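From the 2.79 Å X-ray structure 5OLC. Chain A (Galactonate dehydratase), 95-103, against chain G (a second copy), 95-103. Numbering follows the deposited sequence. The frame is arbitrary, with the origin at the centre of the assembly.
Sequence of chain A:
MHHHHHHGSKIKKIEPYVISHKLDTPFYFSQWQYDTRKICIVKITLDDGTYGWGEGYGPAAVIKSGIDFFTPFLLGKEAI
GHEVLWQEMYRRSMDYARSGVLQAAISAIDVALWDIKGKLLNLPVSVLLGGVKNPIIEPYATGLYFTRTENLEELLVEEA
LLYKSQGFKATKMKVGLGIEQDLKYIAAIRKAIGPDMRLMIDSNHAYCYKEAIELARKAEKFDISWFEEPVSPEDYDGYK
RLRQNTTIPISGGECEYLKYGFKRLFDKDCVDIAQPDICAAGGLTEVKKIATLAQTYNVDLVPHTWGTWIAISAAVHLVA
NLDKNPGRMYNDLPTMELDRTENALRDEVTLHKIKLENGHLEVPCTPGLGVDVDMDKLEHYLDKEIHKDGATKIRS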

# COMPACT_ATOMS: atom_id res chain seq x y z
N ASP A 95 -11.49 -28.19 -7.18
CA ASP A 95 -12.76 -27.53 -7.56
C ASP A 95 -13.84 -27.60 -6.45
O ASP A 95 -14.69 -26.71 -6.38
CB ASP A 95 -13.31 -28.10 -8.90
CG ASP A 95 -12.41 -29.10 -9.62
OD1 ASP A 95 -11.30 -28.71 -10.03
OD2 ASP A 95 -12.81 -30.28 -9.76
N TYR A 96 -13.80 -28.66 -5.61
CA TYR A 96 -14.76 -28.94 -4.53
C TYR A 96 -14.11 -29.07 -3.12
O TYR A 96 -14.73 -29.63 -2.21
CB TYR A 96 -15.57 -30.23 -4.84
CG TYR A 96 -15.78 -30.54 -6.30
CD1 TYR A 96 -16.73 -29.86 -7.05
CD2 TYR A 96 -15.07 -31.56 -6.93
CE1 TYR A 96 -16.94 -30.16 -8.40
CE2 TYR A 96 -15.27 -31.87 -8.27
CZ TYR A 96 -16.21 -31.16 -9.00
OH TYR A 96 -16.42 -31.45 -10.33
N ALA A 97 -12.86 -28.60 -2.95
CA ALA A 97 -12.18 -28.72 -1.66
C ALA A 97 -11.64 -27.37 -1.15
O ALA A 97 -12.44 -26.57 -0.67
CB ALA A 97 -11.10 -29.78 -1.70
N ARG A 98 -10.30 -27.12 -1.27
CA ARG A 98 -9.61 -25.90 -0.81
C ARG A 98 -9.43 -25.89 0.72
O ARG A 98 -8.34 -25.56 1.21
CB ARG A 98 -10.30 -24.60 -1.29
CG ARG A 98 -10.35 -24.42 -2.80
CD ARG A 98 -10.79 -23.03 -3.20
NE ARG A 98 -9.94 -21.97 -2.64
CZ ARG A 98 -9.86 -20.74 -3.13
NH1 ARG A 98 -9.05 -19.85 -2.56
NH2 ARG A 98 -10.57 -20.39 -4.20
N SER A 99 -10.49 -26.26 1.45
CA SER A 99 -10.51 -26.37 2.90
C SER A 99 -11.39 -27.55 3.34
O SER A 99 -11.93 -28.29 2.51
CB SER A 99 -11.00 -25.07 3.54
OG SER A 99 -9.93 -24.22 3.92
N GLY A 100 -11.46 -27.73 4.66
CA GLY A 100 -12.28 -28.71 5.35
C GLY A 100 -12.07 -30.19 5.09
O GLY A 100 -10.95 -30.70 5.10
N VAL A 101 -13.22 -30.88 4.94
CA VAL A 101 -13.46 -32.32 4.80
C VAL A 101 -12.56 -33.01 3.76
O VAL A 101 -11.81 -33.89 4.19
CB VAL A 101 -14.98 -32.60 4.57
CG1 VAL A 101 -15.23 -34.01 4.02
CG2 VAL A 101 -15.77 -32.38 5.85
N LEU A 102 -12.60 -32.66 2.44
CA LEU A 102 -11.73 -33.35 1.46
C LEU A 102 -10.22 -33.20 1.75
O LEU A 102 -9.46 -34.08 1.38
CB LEU A 102 -12.04 -33.01 -0.00
CG LEU A 102 -13.29 -33.67 -0.60
CD1 LEU A 102 -13.65 -33.04 -1.92
CD2 LEU A 102 -13.11 -35.16 -0.81
N GLN A 103 -9.82 -32.13 2.49
CA GLN A 103 -8.43 -31.93 2.90
C GLN A 103 -8.04 -32.92 3.99
O GLN A 103 -6.91 -33.43 3.97
CB GLN A 103 -8.13 -30.47 3.33
CG GLN A 103 -8.12 -29.45 2.20
CD GLN A 103 -7.52 -29.96 0.89
OE1 GLN A 103 -6.37 -30.43 0.84
NE2 GLN A 103 -8.30 -29.90 -0.18
N ASP G 95 -15.21 -24.72 12.12
CA ASP G 95 -13.83 -25.19 12.29
C ASP G 95 -13.40 -26.22 11.23
O ASP G 95 -12.28 -26.19 10.74
CB ASP G 95 -13.64 -25.78 13.69
CG ASP G 95 -14.88 -25.63 14.56
OD1 ASP G 95 -15.83 -26.42 14.38
OD2 ASP G 95 -14.90 -24.72 15.41
N TYR G 96 -14.32 -27.12 10.91
CA TYR G 96 -14.10 -28.21 9.94
C TYR G 96 -14.67 -27.93 8.52
O TYR G 96 -14.79 -28.87 7.73
CB TYR G 96 -14.67 -29.56 10.47
CG TYR G 96 -14.71 -29.72 11.97
CD1 TYR G 96 -13.56 -30.04 12.69
CD2 TYR G 96 -15.91 -29.63 12.67
CE1 TYR G 96 -13.60 -30.24 14.07
CE2 TYR G 96 -15.96 -29.83 14.05
CZ TYR G 96 -14.81 -30.12 14.75
OH TYR G 96 -14.87 -30.31 16.11
N ALA G 97 -15.01 -26.66 8.20
CA ALA G 97 -15.57 -26.36 6.88
C ALA G 97 -14.85 -25.22 6.18
O ALA G 97 -13.75 -25.46 5.67
CB ALA G 97 -17.06 -26.11 6.98
N ARG G 98 -15.43 -23.99 6.14
CA ARG G 98 -14.89 -22.79 5.47
C ARG G 98 -15.07 -22.85 3.95
O ARG G 98 -15.51 -21.87 3.34
CB ARG G 98 -13.43 -22.46 5.86
CG ARG G 98 -13.27 -22.18 7.35
CD ARG G 98 -11.87 -21.71 7.69
NE ARG G 98 -11.60 -20.37 7.18
CZ ARG G 98 -10.51 -19.67 7.47
NH1 ARG G 98 -10.33 -18.46 6.97
NH2 ARG G 98 -9.59 -20.19 8.27
N SER G 99 -14.78 -24.01 3.35
CA SER G 99 -14.95 -24.27 1.93
C SER G 99 -15.41 -25.72 1.71
O SER G 99 -15.62 -26.48 2.67
CB SER G 99 -13.65 -24.00 1.17
OG SER G 99 -13.62 -22.71 0.58
N GLY G 100 -15.60 -26.06 0.43
CA GLY G 100 -15.95 -27.38 -0.06
C GLY G 100 -17.24 -28.05 0.36
O GLY G 100 -18.31 -27.44 0.34
N VAL G 101 -17.09 -29.34 0.70
CA VAL G 101 -18.09 -30.35 1.05
C VAL G 101 -19.13 -29.89 2.11
O VAL G 101 -20.31 -29.87 1.76
CB VAL G 101 -17.40 -31.70 1.44
CG1 VAL G 101 -18.34 -32.66 2.17
CG2 VAL G 101 -16.82 -32.37 0.20
N LEU G 102 -18.74 -29.52 3.36
CA LEU G 102 -19.74 -29.11 4.36
C LEU G 102 -20.53 -27.85 3.95
O LEU G 102 -21.66 -27.69 4.40
CB LEU G 102 -19.18 -28.98 5.78
CG LEU G 102 -18.94 -30.28 6.53
CD1 LEU G 102 -18.14 -30.03 7.75
CD2 LEU G 102 -20.22 -30.94 6.94
N GLN G 103 -19.97 -27.01 3.05
CA GLN G 103 -20.65 -25.83 2.52
C GLN G 103 -21.75 -26.24 1.55
O GLN G 103 -22.83 -25.64 1.57
CB GLN G 103 -19.69 -24.82 1.87
CG GLN G 103 -18.79 -24.07 2.86
CD GLN G 103 -19.48 -23.70 4.16
OE1 GLN G 103 -20.53 -23.05 4.19
NE2 GLN G 103 -18.91 -24.15 5.27
O HOH W 1 -16.01 -29.10 4.14

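How do the two backbones meet? From 97 to 100 they run antiparallel, with Ser99(A) beside Ser99(G), Ala97(A) beside Gly100(G) and Gly100(A) beside Ala97(G). Tyr96(A) contributes its carbonyl rather than its ring, whose end leads away: its O lies 3.3 Å from CA of Gly100(G). No direct hydrogen bond joins the stretches; even Ala97(A) O and Gly100(G) N, 3.4 Å apart, are poorly angled. That carbonyl instead accepts from its own chain, Ser99(A) N to Ala97(A) O at 2.9 Å.

What fills the centre? Ser99(A) points toward its counterpart, and the two CB atoms of Ser99(A) and Ser99(G) pack 3.7 Å apart, a van der Waals contact.

Why does glycine suit position 100? Gly100(A) has a positive phi of 61°, which favours glycine, and a CB there would lie 2.9 Å from Tyr96(G) O, a clash. The bare CA lets the chains approach closely just before the helix.

What closes the contact? Val101(A) CG1 meets Val101(G) CG1 at 3.9 Å, and Leu102(A) CG packs 3.8 Å from Val101(G) CG2, burying apolar surface. Nearby, a water accepts from Leu102(G) N at 2.9 Å and weakly from Val101(A) N at 3.4 Å, while donating to Ser99(G) O at 3.0 Å, so it bridges the chains.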